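Local coordinates for membrane-anchored mycosin mycp1 (Mycobacterium thermoresistibile, PDB 4HVL), which is a subtilisin-like serine protease of the peptidase S8 family and an essential component of the ESX-1 (type VII) secretion system, at residues P80-G94 with R127-Q139. Sequence-based numbering, arbitrary orientation.
Sequences PAEPGGDFVDAAGNG and RILSLRHTSAAFQ. With ZN (zinc ion), chain B.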
loop_
_atom_site.group_PDB
_atom_site.type_symbol
_atom_site.label_atom_id
_atom_site.label_comp_id
_atom_site.label_asym_id
_atom_site.label_seq_id
_atom_site.Cartn_x
_atom_site.Cartn_y
_atom_site.Cartn_z
ATOM N N PRO A 80 -9.304 9.570 -12.081
ATOM C CA PRO A 80 -9.456 9.074 -13.454
ATOM C C PRO A 80 -8.624 7.829 -13.739
ATOM O O PRO A 80 -7.761 7.831 -14.619
ATOM C CB PRO A 80 -8.986 10.265 -14.304
ATOM C CG PRO A 80 -7.962 10.919 -13.453
ATOM C CD PRO A 80 -8.498 10.808 -12.048
ATOM N N ALA A 81 -8.897 6.763 -13.004
ATOM C CA ALA A 81 -8.122 5.543 -13.112
ATOM C C ALA A 81 -8.307 4.820 -14.439
ATOM O O ALA A 81 -9.342 4.938 -15.076
ATOM C CB ALA A 81 -8.471 4.603 -11.966
ATOM N N GLU A 82 -7.286 4.050 -14.818
ATOM C CA GLU A 82 -7.282 3.268 -16.047
ATOM C C GLU A 82 -7.172 1.781 -15.692
ATOM O O GLU A 82 -6.621 1.439 -14.634
ATOM C CB GLU A 82 -6.149 3.730 -16.953
ATOM C CG GLU A 82 -6.345 5.152 -17.470
ATOM C CD GLU A 82 -5.093 5.726 -18.131
ATOM O OE1 GLU A 82 -4.719 5.228 -19.204
ATOM O OE2 GLU A 82 -4.471 6.671 -17.582
ATOM N N PRO A 83 -7.743 0.903 -16.543
ATOM C CA PRO A 83 -7.728 -0.522 -16.260
ATOM C C PRO A 83 -6.298 -1.077 -16.112
ATOM O O PRO A 83 -5.453 -0.868 -16.981
ATOM C CB PRO A 83 -8.438 -1.165 -17.477
ATOM C CG PRO A 83 -8.901 -0.036 -18.370
ATOM C CD PRO A 83 -8.526 1.271 -17.747
ATOM N N GLY A 84 -6.024 -1.744 -15.005
ATOM C CA GLY A 84 -4.735 -2.413 -14.814
ATOM C C GLY A 84 -4.861 -3.918 -14.668
ATOM O O GLY A 84 -3.865 -4.604 -14.502
ATOM N N GLY A 85 -6.084 -4.434 -14.723
ATOM C CA GLY A 85 -6.322 -5.863 -14.554
ATOM C C GLY A 85 -6.981 -6.264 -13.239
ATOM O O GLY A 85 -6.969 -5.516 -12.238
ATOM N N ASP A 86 -7.564 -7.460 -13.268
ATOM C CA ASP A 86 -8.316 -8.027 -12.154
ATOM C C ASP A 86 -7.741 -9.388 -11.806
ATOM O O ASP A 86 -7.610 -10.258 -12.675
ATOM C CB ASP A 86 -9.771 -8.161 -12.577
ATOM C CG ASP A 86 -10.737 -8.140 -11.416
ATOM O OD1 ASP A 86 -10.427 -8.647 -10.324
ATOM O OD2 ASP A 86 -11.863 -7.649 -11.614
ATOM N N PHE A 87 -7.412 -9.560 -10.532
ATOM C CA PHE A 87 -6.886 -10.813 -10.001
ATOM C C PHE A 87 -7.856 -11.440 -9.002
ATOM O O PHE A 87 -7.503 -12.361 -8.306
ATOM C CB PHE A 87 -5.510 -10.547 -9.394
ATOM C CG PHE A 87 -4.504 -10.066 -10.414
ATOM C CD1 PHE A 87 -4.585 -8.800 -10.940
ATOM C CD2 PHE A 87 -3.519 -10.904 -10.874
ATOM C CE1 PHE A 87 -3.701 -8.375 -11.910
ATOM C CE2 PHE A 87 -2.613 -10.480 -11.843
ATOM C CZ PHE A 87 -2.705 -9.208 -12.347
ATOM N N VAL A 88 -9.093 -10.942 -8.979
ATOM C CA VAL A 88 -10.200 -11.488 -8.166
ATOM C C VAL A 88 -11.263 -12.074 -9.077
ATOM O O VAL A 88 -11.582 -13.282 -9.020
ATOM C CB VAL A 88 -10.794 -10.365 -7.280
ATOM C CG1 VAL A 88 -12.044 -10.824 -6.530
ATOM C CG2 VAL A 88 -9.719 -9.891 -6.316
ATOM N N ASP A 89 -11.808 -11.220 -9.935
ATOM C CA ASP A 89 -12.753 -11.664 -10.944
ATOM C C ASP A 89 -12.003 -11.934 -12.250
ATOM O O ASP A 89 -11.377 -11.051 -12.845
ATOM C CB ASP A 89 -13.854 -10.645 -11.143
ATOM C CG ASP A 89 -15.049 -11.214 -11.884
ATOM O OD1 ASP A 89 -14.861 -11.931 -12.895
ATOM O OD2 ASP A 89 -16.197 -10.935 -11.459
ATOM N N ALA A 90 -12.101 -13.171 -12.704
ATOM C CA ALA A 90 -11.370 -13.614 -13.870
ATOM C C ALA A 90 -11.753 -12.849 -15.138
ATOM O O ALA A 90 -10.963 -12.793 -16.052
ATOM C CB ALA A 90 -11.554 -15.101 -14.065
ATOM N N ALA A 91 -12.944 -12.256 -15.174
ATOM C CA ALA A 91 -13.418 -11.485 -16.344
ATOM C C ALA A 91 -13.291 -9.951 -16.185
ATOM O O ALA A 91 -13.672 -9.182 -17.086
ATOM C CB ALA A 91 -14.869 -11.867 -16.640
ATOM N N GLY A 92 -12.749 -9.501 -15.065
ATOM C CA GLY A 92 -12.717 -8.073 -14.751
ATOM C C GLY A 92 -11.522 -7.352 -15.354
ATOM O O GLY A 92 -10.704 -7.965 -16.055
ATOM N N ASN A 93 -11.424 -6.050 -15.083
ATOM C CA ASN A 93 -10.327 -5.223 -15.611
ATOM C C ASN A 93 -9.711 -4.240 -14.591
ATOM O O ASN A 93 -8.862 -3.451 -14.960
ATOM C CB ASN A 93 -10.775 -4.467 -16.869
ATOM C CG ASN A 93 -11.799 -3.377 -16.574
ATOM O OD1 ASN A 93 -12.148 -3.115 -15.428
ATOM N ND2 ASN A 93 -12.296 -2.743 -17.622
ATOM N N GLY A 94 -10.148 -4.297 -13.334
ATOM C CA GLY A 94 -9.601 -3.450 -12.268
ATOM C C GLY A 94 -10.373 -2.165 -12.022
ATOM O O GLY A 94 -10.061 -1.414 -11.096
ATOM N N ARG A 127 -0.965 9.741 -13.616
ATOM C CA ARG A 127 -1.912 8.715 -14.070
ATOM C C ARG A 127 -2.037 7.629 -12.997
ATOM O O ARG A 127 -1.108 7.416 -12.216
ATOM C CB ARG A 127 -1.467 8.078 -15.380
ATOM C CG ARG A 127 -1.735 8.942 -16.598
ATOM C CD ARG A 127 -1.037 8.406 -17.847
ATOM N NE ARG A 127 -1.722 7.259 -18.452
ATOM C CZ ARG A 127 -1.228 6.021 -18.585
ATOM N NH1 ARG A 127 -0.011 5.695 -18.135
ATOM N NH2 ARG A 127 -1.960 5.078 -19.172
ATOM N N ILE A 128 -3.182 6.952 -12.980
ATOM C CA ILE A 128 -3.477 5.867 -12.043
ATOM C C ILE A 128 -3.880 4.623 -12.838
ATOM O O ILE A 128 -4.835 4.679 -13.622
ATOM C CB ILE A 128 -4.700 6.240 -11.179
ATOM C CG1 ILE A 128 -4.416 7.473 -10.333
ATOM C CG2 ILE A 128 -5.159 5.075 -10.310
ATOM C CD1 ILE A 128 -5.643 8.357 -10.195
ATOM N N LEU A 129 -3.162 3.521 -12.640
ATOM C CA LEU A 129 -3.575 2.215 -13.165
ATOM C C LEU A 129 -4.108 1.393 -11.996
ATOM O O LEU A 129 -3.433 1.303 -10.955
ATOM C CB LEU A 129 -2.393 1.501 -13.796
ATOM C CG LEU A 129 -1.684 2.325 -14.863
ATOM C CD1 LEU A 129 -0.509 1.546 -15.428
ATOM C CD2 LEU A 129 -2.647 2.738 -15.970
ATOM N N SER A 130 -5.313 0.839 -12.145
ATOM C CA SER A 130 -5.962 0.064 -11.070
ATOM C C SER A 130 -5.903 -1.450 -11.310
ATOM O O SER A 130 -6.436 -1.965 -12.291
ATOM C CB SER A 130 -7.428 0.494 -10.894
ATOM O OG SER A 130 -8.089 -0.280 -9.883
ATOM N N LEU A 131 -5.261 -2.151 -10.387
ATOM C CA LEU A 131 -5.217 -3.613 -10.394
ATOM C C LEU A 131 -5.971 -4.085 -9.170
ATOM O O LEU A 131 -5.626 -3.704 -8.035
ATOM C CB LEU A 131 -3.786 -4.116 -10.302
ATOM C CG LEU A 131 -2.834 -3.825 -11.454
ATOM C CD1 LEU A 131 -2.222 -2.423 -11.342
ATOM C CD2 LEU A 131 -1.727 -4.873 -11.477
ATOM N N ARG A 132 -7.021 -4.877 -9.378
ATOM C CA ARG A 132 -7.746 -5.446 -8.269
ATOM C C ARG A 132 -7.098 -6.787 -7.896
ATOM O O ARG A 132 -7.091 -7.731 -8.688
ATOM C CB ARG A 132 -9.245 -5.604 -8.541
ATOM C CG ARG A 132 -9.936 -6.359 -7.410
ATOM C CD ARG A 132 -11.423 -6.147 -7.342
ATOM N NE ARG A 132 -12.107 -6.798 -8.461
ATOM C CZ ARG A 132 -13.424 -6.917 -8.562
ATOM N NH1 ARG A 132 -14.209 -6.443 -7.615
ATOM N NH2 ARG A 132 -13.949 -7.499 -9.629
ATOM N N HIS A 133 -6.574 -6.848 -6.683
ATOM C CA HIS A 133 -6.002 -8.066 -6.134
ATOM C C HIS A 133 -6.829 -8.653 -4.969
ATOM O O HIS A 133 -6.767 -9.866 -4.748
ATOM C CB HIS A 133 -4.555 -7.837 -5.697
ATOM C CG HIS A 133 -3.955 -9.026 -5.023
ATOM N ND1 HIS A 133 -3.918 -9.153 -3.654
ATOM C CD2 HIS A 133 -3.498 -10.198 -5.523
ATOM C CE1 HIS A 133 -3.413 -10.331 -3.336
ATOM N NE2 HIS A 133 -3.145 -10.980 -4.454
ATOM N N THR A 134 -7.597 -7.826 -4.249
ATOM C CA THR A 134 -8.390 -8.277 -3.097
ATOM C C THR A 134 -9.811 -7.771 -3.155
ATOM O O THR A 134 -10.044 -6.673 -3.652
ATOM C CB THR A 134 -7.766 -7.778 -1.762
ATOM O OG1 THR A 134 -6.602 -8.548 -1.487
ATOM C CG2 THR A 134 -8.691 -7.963 -0.569
ATOM N N SER A 135 -10.752 -8.577 -2.638
ATOM C CA SER A 135 -12.107 -8.105 -2.287
ATOM C C SER A 135 -12.758 -8.968 -1.227
ATOM O O SER A 135 -12.892 -10.189 -1.413
ATOM C CB SER A 135 -13.052 -8.058 -3.486
ATOM O OG SER A 135 -14.387 -7.744 -3.046
ATOM N N ALA A 136 -13.240 -8.319 -0.165
ATOM C CA ALA A 136 -14.044 -8.973 0.847
ATOM C C ALA A 136 -15.439 -9.412 0.338
ATOM O O ALA A 136 -16.144 -10.117 1.028
ATOM C CB ALA A 136 -14.186 -8.056 2.059
ATOM N N ALA A 137 -15.842 -8.971 -0.855
ATOM C CA ALA A 137 -17.151 -9.325 -1.411
ATOM C C ALA A 137 -17.165 -10.681 -2.147
ATOM O O ALA A 137 -18.237 -11.200 -2.480
ATOM C CB ALA A 137 -17.618 -8.231 -2.364
ATOM N N PHE A 138 -15.976 -11.229 -2.404
ATOM C CA PHE A 138 -15.823 -12.492 -3.127
ATOM C C PHE A 138 -15.326 -13.586 -2.219
ATOM O O PHE A 138 -14.594 -13.316 -1.263
ATOM C CB PHE A 138 -14.808 -12.329 -4.253
ATOM C CG PHE A 138 -15.315 -11.555 -5.427
ATOM C CD1 PHE A 138 -15.604 -10.198 -5.309
ATOM C CD2 PHE A 138 -15.457 -12.163 -6.659
ATOM C CE1 PHE A 138 -16.054 -9.479 -6.403
ATOM C CE2 PHE A 138 -15.899 -11.451 -7.750
ATOM C CZ PHE A 138 -16.195 -10.105 -7.624
ATOM N N GLN A 139 -15.681 -14.823 -2.547
ATOM C CA GLN A 139 -15.201 -16.002 -1.821
ATOM C C GLN A 139 -14.696 -17.048 -2.825
ATOM O O GLN A 139 -15.242 -17.160 -3.932
ATOM C CB GLN A 139 -16.323 -16.654 -0.987
ATOM C CG GLN A 139 -16.818 -15.844 0.204
ATOM C CD GLN A 139 -15.756 -15.673 1.282
ATOM O OE1 GLN A 139 -15.022 -16.620 1.607
ATOM N NE2 GLN A 139 -15.660 -14.460 1.840
HETATM ZN ZN ZN B . -4.628 -7.966 -2.020
HETATM O O HOH W 1 -5.066 8.050 -15.013
HETATM O O HOH W 2 -16.634 -8.178 -10.686
#
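Strand 82-86 forms one edge of the seven-stranded parallel sheet of the subtilisin fold, where it pairs in parallel with strand 127-132, the ladder interrupted by a beta bulge. Before the bulge, E82 N donates to I128 O and S130 N donates to E82 O (2.9 Å); after it, R132 N reaches G85 O and F87 N meets R132 O. The register slips by one residue at G84-G85, where G84 N makes a weak bond to S130 O and L131 CG packs against G84 O.

Beyond the bulge, D86 and R132 run alongside each other. The guanidinium grips the carboxylate side-on, NE bonding to D86 OD1 (3.1 Å). Its NH2 takes the syn lone pair of D86 OD2 (2.9 Å). The two planes are turned 51° apart. With CG opposite the backbone N (chi1 -154°), the D86 carboxylate also faces the chain ahead: OD1 accepts from V88 N, closing an Asx turn, and from D89 N one residue further on. Three donors thus hold OD1 and tie the following loop to the salt bridge. V88 CG1 lies over one face of the F138 ring, 3.7 Å from its centroid, in a CH-pi contact, while V88 CG2 packs on H133 O. D89 OD2 meets the ring edge, and a water links it to R132 NH2.

At the other end, the R127 chain comes in roughly perpendicular to that of E82, R127 NH2 approaching E82 OE1 (2.8 Å) from above the carboxylate plane. S130 OG donates to G94 O (2.6 Å), fastening the returning loop to the strand.

H133 ND1 and T134 OG1, just past the strand, bind a zinc ion together with E181. Strand 65-70 flanks 127-132 on its other edge; helix 154-171 packs against F87, L131 and H133, and helix 102-110 against I128.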